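Local coordinates for protein Tetur07g02040 (Tetranychus urticae, PDB 6BDJ) that binds a ferric iron and probably cleaves catechol-like aromatic rings between their two hydroxyls, as intradiol ring-cleavage dioxygenases do, at residues Y45-D50 / M110-P115; Y86-Q89 / I95-G98; K78-A83 / L224-L229. All coordinates share one frame; numbering follows the deposited sequence.

Interaction 1 (Y45-D50 / M110-P115); sequences YFIEED and MYPKDP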
loop_
_atom_site.group_PDB
_atom_site.type_symbol
_atom_site.label_atom_id
_atom_site.label_comp_id
_atom_site.label_asym_id
_atom_site.label_seq_id
_atom_site.Cartn_x
_atom_site.Cartn_y
_atom_site.Cartn_z
ATOM N N TYR A 45 -5.179 3.748 9.784
ATOM C CA TYR A 45 -4.902 5.028 9.139
ATOM C C TYR A 45 -5.488 5.254 7.760
ATOM O O TYR A 45 -5.061 6.201 7.063
ATOM C CB TYR A 45 -3.399 5.297 9.138
ATOM C CG TYR A 45 -2.779 5.196 10.526
ATOM C CD1 TYR A 45 -3.326 5.877 11.616
ATOM C CD2 TYR A 45 -1.671 4.397 10.748
ATOM C CE1 TYR A 45 -2.750 5.802 12.872
ATOM C CE2 TYR A 45 -1.083 4.296 12.013
ATOM C CZ TYR A 45 -1.623 5.007 13.070
ATOM O OH TYR A 45 -1.042 4.904 14.308
ATOM N N PHE A 46 -6.507 4.476 7.380
ATOM C CA PHE A 46 -7.210 4.769 6.128
ATOM C C PHE A 46 -7.974 6.057 6.277
ATOM O O PHE A 46 -8.560 6.332 7.344
ATOM C CB PHE A 46 -8.164 3.659 5.694
ATOM C CG PHE A 46 -8.820 3.912 4.360
ATOM C CD1 PHE A 46 -8.054 4.134 3.212
ATOM C CD2 PHE A 46 -10.210 3.960 4.243
ATOM C CE1 PHE A 46 -8.661 4.395 1.992
ATOM C CE2 PHE A 46 -10.813 4.199 3.036
ATOM C CZ PHE A 46 -10.053 4.423 1.903
ATOM N N ILE A 47 -7.951 6.858 5.202
ATOM C CA ILE A 47 -8.725 8.091 5.119
ATOM C C ILE A 47 -9.480 8.019 3.814
ATOM O O ILE A 47 -8.899 8.024 2.729
ATOM C CB ILE A 47 -7.857 9.355 5.156
ATOM C CG1 ILE A 47 -7.148 9.462 6.500
ATOM C CG2 ILE A 47 -8.727 10.607 4.985
ATOM C CD1 ILE A 47 -6.169 10.637 6.615
ATOM N N GLU A 48 -10.791 7.945 3.945
ATOM C CA GLU A 48 -11.653 7.690 2.816
ATOM C C GLU A 48 -11.953 9.000 2.097
ATOM O O GLU A 48 -12.939 9.669 2.375
ATOM C CB GLU A 48 -12.928 6.981 3.254
ATOM C CG GLU A 48 -13.677 6.451 2.044
ATOM C CD GLU A 48 -14.859 5.534 2.363
ATOM O OE1 GLU A 48 -15.148 5.241 3.550
ATOM O OE2 GLU A 48 -15.486 5.106 1.377
ATOM N N GLU A 49 -11.067 9.355 1.183
ATOM C CA GLU A 49 -11.149 10.586 0.394
ATOM C C GLU A 49 -10.663 10.304 -1.005
ATOM O O GLU A 49 -9.662 9.633 -1.184
ATOM C CB GLU A 49 -10.281 11.691 1.017
ATOM C CG GLU A 49 -10.874 12.345 2.277
ATOM C CD GLU A 49 -9.894 13.298 2.959
ATOM O OE1 GLU A 49 -8.758 13.455 2.451
ATOM O OE2 GLU A 49 -10.225 13.860 4.035
ATOM N N ASP A 50 -11.378 10.855 -1.988
ATOM C CA ASP A 50 -10.952 10.855 -3.376
ATOM C C ASP A 50 -9.853 11.920 -3.513
ATOM O O ASP A 50 -10.124 13.123 -3.522
ATOM C CB ASP A 50 -12.123 11.189 -4.318
ATOM C CG ASP A 50 -13.132 10.022 -4.469
ATOM O OD1 ASP A 50 -13.008 8.996 -3.760
ATOM O OD2 ASP A 50 -14.074 10.141 -5.289
ATOM N N MET A 110 -11.197 5.943 13.943
ATOM C CA MET A 110 -10.070 6.860 14.054
ATOM C C MET A 110 -10.277 8.027 13.108
ATOM O O MET A 110 -10.554 7.825 11.914
ATOM C CB MET A 110 -8.781 6.136 13.663
ATOM C CG MET A 110 -8.325 5.124 14.684
ATOM S SD MET A 110 -7.545 5.896 16.092
ATOM C CE MET A 110 -5.974 6.408 15.393
ATOM N N TYR A 111 -10.120 9.237 13.642
ATOM C CA TYR A 111 -10.256 10.464 12.845
ATOM C C TYR A 111 -8.965 11.280 12.769
ATOM O O TYR A 111 -8.364 11.565 13.800
ATOM C CB TYR A 111 -11.391 11.314 13.388
ATOM C CG TYR A 111 -12.720 10.616 13.233
ATOM C CD1 TYR A 111 -13.303 10.442 11.970
ATOM C CD2 TYR A 111 -13.383 10.097 14.344
ATOM C CE1 TYR A 111 -14.507 9.778 11.827
ATOM C CE2 TYR A 111 -14.606 9.446 14.208
ATOM C CZ TYR A 111 -15.160 9.293 12.951
ATOM O OH TYR A 111 -16.366 8.640 12.828
ATOM N N PRO A 112 -8.538 11.644 11.535
ATOM C CA PRO A 112 -7.316 12.422 11.335
ATOM C C PRO A 112 -7.418 13.816 11.941
ATOM O O PRO A 112 -8.482 14.390 11.935
ATOM C CB PRO A 112 -7.241 12.541 9.813
ATOM C CG PRO A 112 -8.641 12.461 9.356
ATOM C CD PRO A 112 -9.235 11.435 10.243
ATOM N N LYS A 113 -6.322 14.334 12.472
ATOM C CA LYS A 113 -6.331 15.637 13.154
ATOM C C LYS A 113 -5.740 16.727 12.270
ATOM O O LYS A 113 -6.273 17.821 12.208
ATOM C CB LYS A 113 -5.601 15.562 14.502
ATOM C CG LYS A 113 -6.401 14.879 15.616
ATOM C CD LYS A 113 -7.633 15.681 16.063
ATOM C CE LYS A 113 -8.353 15.068 17.273
ATOM N NZ LYS A 113 -8.474 13.568 17.243
ATOM N N ASP A 114 -4.662 16.412 11.561
ATOM C CA ASP A 114 -4.076 17.337 10.604
ATOM C C ASP A 114 -4.659 17.162 9.179
ATOM O O ASP A 114 -5.148 16.090 8.835
ATOM C CB ASP A 114 -2.549 17.207 10.650
ATOM C CG ASP A 114 -2.051 15.919 10.088
ATOM O OD1 ASP A 114 -1.946 15.836 8.849
ATOM O OD2 ASP A 114 -1.735 14.991 10.891
ATOM N N PRO A 115 -4.610 18.217 8.354
ATOM C CA PRO A 115 -5.161 18.117 7.010
ATOM C C PRO A 115 -4.195 17.591 5.958
ATOM O O PRO A 115 -4.543 17.568 4.806
ATOM C CB PRO A 115 -5.495 19.591 6.671
ATOM C CG PRO A 115 -4.436 20.367 7.391
ATOM C CD PRO A 115 -4.203 19.603 8.675
HETATM O O HOH W 1 -9.717 7.928 9.310
#
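Tyr45 meets Met110, and two residues further along each loop Ile47 meets Pro112; these two apolar pairs tie the segments 45-50 and 110-115 together near the iron site of this intradiol dioxygenase. The contact is slight, burying 146 Å² in all. In the Tyr45 pair the side chains lie side by side and point the same way, and the methionine methyl comes up obliquely to the ring, with CE of Met110 4.1 Å from CE1 of Tyr45. The methyl arrives there because the methionine chain is bent at both of its outer torsions (chi2 -77°, chi3 -73°), a fold that an unbranched, flexible side chain accepts readily. The second pair is a little closer: CD1 of Ile47 lies 3.9 Å from CB and 4.1 Å from CG of Pro112. The isoleucine chain is extended beyond CG1 (chi2 176°), carrying its terminal methyl to the proline, whose rigid ring offers a hydrocarbon surface on a partly exposed loop.

Beside these pairs no direct hydrogen bond joins the segments, and the CA atoms of Tyr45 and Met110 stay 7.4 Å apart. A water bridges the backbones instead, donating to O of Phe46 at 2.8 Å and to O of Met110 at 2.7 Å. Past Ile47 the two segments part, and the acidic side chains there pair elsewhere, Glu49 with Arg117 and Asp50 with Lys84.

The Tyr45 ring is the buried end, an aromatic suited to packing against the ring of the iron ligand Tyr96. Segment 45-50 precedes strand 64-73, and Phe46 touches Trp88 of strand 84-88 and Arg151 of strand 148-154, while segment 110-115 belongs to the loop linking strands 84-88 and 120-124.

Interaction 2 (Y86-Q89 / I95-G98); sequences YIWQ and IYSG. With FE (Fe (III) ion), chain C.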
loop_
_atom_site.group_PDB
_atom_site.type_symbol
_atom_site.label_atom_id
_atom_site.label_comp_id
_atom_site.label_asym_id
_atom_site.label_seq_id
_atom_site.Cartn_x
_atom_site.Cartn_y
_atom_site.Cartn_z
ATOM N N TYR A 86 -7.039 2.714 -3.816
ATOM C CA TYR A 86 -6.401 3.593 -2.880
ATOM C C TYR A 86 -5.111 3.002 -2.354
ATOM O O TYR A 86 -5.069 1.838 -1.998
ATOM C CB TYR A 86 -7.284 3.794 -1.665
ATOM C CG TYR A 86 -8.644 4.389 -1.893
ATOM C CD1 TYR A 86 -9.666 3.621 -2.453
ATOM C CD2 TYR A 86 -8.942 5.707 -1.517
ATOM C CE1 TYR A 86 -10.935 4.131 -2.639
ATOM C CE2 TYR A 86 -10.223 6.234 -1.710
ATOM C CZ TYR A 86 -11.215 5.425 -2.264
ATOM O OH TYR A 86 -12.507 5.868 -2.445
ATOM N N ILE A 87 -4.059 3.799 -2.254
ATOM C CA ILE A 87 -2.910 3.430 -1.433
ATOM C C ILE A 87 -2.629 4.483 -0.394
ATOM O O ILE A 87 -3.004 5.646 -0.535
ATOM C CB ILE A 87 -1.653 3.123 -2.260
ATOM C CG1 ILE A 87 -1.176 4.341 -3.059
ATOM C CG2 ILE A 87 -1.960 2.005 -3.258
ATOM C CD1 ILE A 87 0.198 4.097 -3.663
ATOM N N TRP A 88 -2.012 4.034 0.688
ATOM C CA TRP A 88 -1.490 4.918 1.700
ATOM C C TRP A 88 -0.350 4.241 2.407
ATOM O O TRP A 88 -0.283 3.000 2.517
ATOM C CB TRP A 88 -2.566 5.410 2.690
ATOM C CG TRP A 88 -3.182 4.336 3.631
ATOM C CD1 TRP A 88 -3.026 4.222 5.002
ATOM C CD2 TRP A 88 -4.101 3.315 3.260
ATOM N NE1 TRP A 88 -3.784 3.187 5.486
ATOM C CE2 TRP A 88 -4.441 2.598 4.444
ATOM C CE3 TRP A 88 -4.650 2.908 2.047
ATOM C CZ2 TRP A 88 -5.322 1.506 4.436
ATOM C CZ3 TRP A 88 -5.534 1.826 2.045
ATOM C CH2 TRP A 88 -5.858 1.144 3.229
ATOM N N GLN A 89 0.590 5.068 2.847
ATOM C CA GLN A 89 1.841 4.563 3.390
ATOM C C GLN A 89 2.477 5.636 4.283
ATOM O O GLN A 89 2.202 6.821 4.149
ATOM C CB GLN A 89 2.782 4.202 2.252
ATOM C CG GLN A 89 3.291 5.412 1.487
ATOM C CD GLN A 89 4.195 5.070 0.323
ATOM O OE1 GLN A 89 3.741 4.613 -0.715
ATOM N NE2 GLN A 89 5.475 5.348 0.476
ATOM N N ILE A 95 5.735 8.262 9.597
ATOM C CA ILE A 95 4.581 9.104 9.884
ATOM C C ILE A 95 3.530 8.966 8.778
ATOM O O ILE A 95 3.868 8.939 7.598
ATOM C CB ILE A 95 5.006 10.584 9.973
ATOM C CG1 ILE A 95 6.004 10.816 11.118
ATOM C CG2 ILE A 95 3.808 11.488 10.177
ATOM C CD1 ILE A 95 5.590 10.290 12.491
ATOM N N TYR A 96 2.272 8.848 9.188
ATOM C CA TYR A 96 1.145 8.846 8.282
ATOM C C TYR A 96 0.515 10.229 8.287
ATOM O O TYR A 96 0.235 10.781 9.349
ATOM C CB TYR A 96 0.089 7.855 8.734
ATOM C CG TYR A 96 0.429 6.422 8.405
ATOM C CD1 TYR A 96 0.086 5.887 7.193
ATOM C CD2 TYR A 96 1.119 5.626 9.310
ATOM C CE1 TYR A 96 0.377 4.563 6.879
ATOM C CE2 TYR A 96 1.419 4.295 9.018
ATOM C CZ TYR A 96 1.036 3.762 7.796
ATOM O OH TYR A 96 1.364 2.475 7.491
ATOM N N SER A 97 0.261 10.750 7.085
ATOM C CA SER A 97 -0.434 12.021 6.891
ATOM C C SER A 97 -1.832 11.920 7.457
ATOM O O SER A 97 -2.461 10.868 7.365
ATOM C CB SER A 97 -0.456 12.400 5.432
ATOM O OG SER A 97 -1.224 11.549 4.592
ATOM N N GLY A 98 -2.257 12.979 8.143
ATOM C CA GLY A 98 -3.473 12.949 8.917
ATOM C C GLY A 98 -3.326 12.506 10.360
ATOM O O GLY A 98 -4.170 12.842 11.198
HETATM FE FE FE C . 0.542 0.869 8.210
HETATM O O HOH W 2 0.714 9.098 4.690
HETATM O O HOH W 3 -1.175 1.187 9.494
#
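Gln89 and Tyr96 approach to 6.5 Å between CA atoms where the chain leaves strand 84-88 and loops back beside its end, in the ferric site of the intradiol dioxygenase fold. No direct hydrogen bond joins the segments; a water donates to O of Gln89 at 2.8 Å and accepts from N of Ser97 at 2.9 Å.

The Tyr96 ring lies against the Gln89 backbone, just past the end of strand 84-88, with Tyr96 CE1 3.5 Å from Gln89 C. CE1 also lies 3.9 Å from CD1 of Trp88, and the two aromatic side chains cross obliquely. CG of Trp88 stands between the backbone N and carbonyl carbon (chi1 67°), which swings CD1 toward the tyrosine. The indole stacks on His149, an iron ligand, making Trp88 a second-shell neighbour of two ligands at once. The Gln89 amide points elsewhere, bonded to Thr135 OG1 and Leu136 O, which suits a polar side chain in a buried place.

Tyrosine suits position 96 because its long, rigid ring carries an oxygen donor from the loop to the metal: Tyr96 OH binds the iron at 1.9 Å, alongside His147 and His149, and a water completes the observed set at 2.2 Å from the iron.

Interaction 3 (K78-A83 / L224-L229); sequences KPIKGA and LAINPL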
loop_
_atom_site.group_PDB
_atom_site.type_symbol
_atom_site.label_atom_id
_atom_site.label_comp_id
_atom_site.label_asym_id
_atom_site.label_seq_id
_atom_site.Cartn_x
_atom_site.Cartn_y
_atom_site.Cartn_z
ATOM N N LYS A 78 -9.814 -12.049 -16.191
ATOM C CA LYS A 78 -9.819 -10.910 -17.099
ATOM C C LYS A 78 -9.548 -9.644 -16.277
ATOM O O LYS A 78 -9.898 -9.590 -15.092
ATOM C CB LYS A 78 -11.178 -10.793 -17.800
ATOM N N PRO A 79 -8.931 -8.615 -16.891
ATOM C CA PRO A 79 -8.696 -7.379 -16.137
ATOM C C PRO A 79 -9.980 -6.684 -15.692
ATOM O O PRO A 79 -11.010 -6.807 -16.354
ATOM C CB PRO A 79 -7.923 -6.492 -17.121
ATOM C CG PRO A 79 -7.394 -7.422 -18.141
ATOM C CD PRO A 79 -8.392 -8.521 -18.255
ATOM N N ILE A 80 -9.906 -5.988 -14.565
ATOM C CA ILE A 80 -11.048 -5.266 -14.027
ATOM C C ILE A 80 -10.871 -3.791 -14.328
ATOM O O ILE A 80 -9.855 -3.185 -13.940
ATOM C CB ILE A 80 -11.186 -5.434 -12.510
ATOM C CG1 ILE A 80 -11.222 -6.917 -12.150
ATOM C CG2 ILE A 80 -12.461 -4.750 -12.024
ATOM C CD1 ILE A 80 -11.416 -7.195 -10.674
ATOM N N LYS A 81 -11.888 -3.223 -14.966
ATOM C CA LYS A 81 -11.893 -1.856 -15.399
ATOM C C LYS A 81 -12.784 -1.044 -14.448
ATOM O O LYS A 81 -13.781 -1.581 -13.881
ATOM C CB LYS A 81 -12.421 -1.824 -16.854
ATOM N N GLY A 82 -12.392 0.224 -14.220
ATOM C CA GLY A 82 -13.193 1.127 -13.369
ATOM C C GLY A 82 -13.071 0.999 -11.856
ATOM O O GLY A 82 -13.764 1.717 -11.130
ATOM N N ALA A 83 -12.206 0.108 -11.370
ATOM C CA ALA A 83 -12.034 -0.081 -9.924
ATOM C C ALA A 83 -11.187 1.068 -9.344
ATOM O O ALA A 83 -10.155 1.430 -9.922
ATOM C CB ALA A 83 -11.356 -1.416 -9.632
ATOM N N LEU A 224 -2.453 -8.433 -8.987
ATOM C CA LEU A 224 -3.484 -8.890 -8.032
ATOM C C LEU A 224 -4.694 -9.510 -8.731
ATOM O O LEU A 224 -5.120 -9.063 -9.807
ATOM C CB LEU A 224 -3.953 -7.722 -7.134
ATOM C CG LEU A 224 -2.874 -7.068 -6.258
ATOM C CD1 LEU A 224 -3.298 -5.716 -5.698
ATOM C CD2 LEU A 224 -2.423 -7.999 -5.142
ATOM N N ALA A 225 -5.220 -10.557 -8.100
ATOM C CA ALA A 225 -6.493 -11.164 -8.464
ATOM C C ALA A 225 -7.443 -10.944 -7.300
ATOM O O ALA A 225 -7.183 -11.401 -6.190
ATOM C CB ALA A 225 -6.320 -12.646 -8.724
ATOM N N ILE A 226 -8.533 -10.238 -7.546
ATOM C CA ILE A 226 -9.515 -9.953 -6.501
ATOM C C ILE A 226 -10.912 -10.431 -6.912
ATOM O O ILE A 226 -11.096 -10.970 -7.988
ATOM C CB ILE A 226 -9.522 -8.443 -6.149
ATOM C CG1 ILE A 226 -9.881 -7.584 -7.365
ATOM C CG2 ILE A 226 -8.172 -8.006 -5.594
ATOM C CD1 ILE A 226 -10.615 -6.343 -6.929
ATOM N N ASN A 227 -11.870 -10.247 -6.020
ATOM C CA ASN A 227 -13.240 -10.633 -6.230
ATOM C C ASN A 227 -14.129 -9.411 -6.108
ATOM O O ASN A 227 -14.382 -8.956 -5.001
ATOM C CB ASN A 227 -13.622 -11.677 -5.172
ATOM C CG ASN A 227 -14.978 -12.303 -5.443
ATOM O OD1 ASN A 227 -15.674 -11.937 -6.396
ATOM N ND2 ASN A 227 -15.370 -13.225 -4.600
ATOM N N PRO A 228 -14.615 -8.862 -7.247
ATOM C CA PRO A 228 -15.423 -7.620 -7.184
ATOM C C PRO A 228 -16.784 -7.741 -6.489
ATOM O O PRO A 228 -17.362 -6.708 -6.127
ATOM C CB PRO A 228 -15.608 -7.220 -8.658
ATOM C CG PRO A 228 -15.298 -8.424 -9.443
ATOM C CD PRO A 228 -14.357 -9.269 -8.636
ATOM N N LEU A 229 -17.283 -8.966 -6.312
ATOM C CA LEU A 229 -18.520 -9.199 -5.567
ATOM C C LEU A 229 -18.249 -9.293 -4.069
ATOM O O LEU A 229 -19.164 -9.096 -3.266
ATOM C CB LEU A 229 -19.222 -10.482 -6.037
#
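Ile80 and Pro228 meet without any aromatic ring between them; the puckered ring of Pro228 is met at one corner, where CD of Pro228 lies 4.1 Å from CD1 of Ile80. The side-chain amide of Asn227 takes no part in the contact and is turned to its own chain. There it accepts a weak bond, 3.4 Å from N of Leu229 to OD1 of Asn227 with an N-H...O angle of 150°, and a second weak one comes from Asn75.

This is packing at the end of the beta-sandwich fold typical of the intradiol dioxygenases, far from the iron. It joins the loop between strands 64-73 and 84-88 to the place where strand 218-226 runs out. Ile80 supplies the larger share, pointing toward the other segment with its chain stretched (chi2 -178°), so that one methyl serves both partners; the reach comes from the extended CG1-CD1 arm, while the beta-branch suits an extended backbone.

Ile226, at the strand end, is buried and touches Ile152 of strand 148-154, which also receives Ala83. O of Ile80 and N of Ala83 both hydrogen-bond to OG1 of Thr125, anchoring the loop. With the contact itself purely apolar, hydrocarbon side chains suit it, including that of Pro228 two residues past the strand's end.

The closest approach is methyl to methylene, Ile80 CD1 to Ile226 CG1 at 3.7 Å.

Interactions 1 and 2 are neighbours, with centres about 9 Å apart, and they touch directly: Tyr45 packs on Tyr96, and Lys113 and Asp114 probably bond to Gly98. The centre of interaction 3 lies about 25 Å from that of interaction 1 and about 23 Å from that of interaction 2, across the centre of the chain from the latter. Along the sequence, 45-50 comes first, then 78-83, 86-89, 95-98, 110-115 and finally 224-229, so interaction 1 spans interaction 2 while interactions 1 and 3 interleave. Strand 84-88 follows segment 78-83 and carries 86-89, and interactions 2 and 3 reach the same mixed sheet. Interactions 1 and 2 thus lie at the iron site, whereas interaction 3 is structural packing far away.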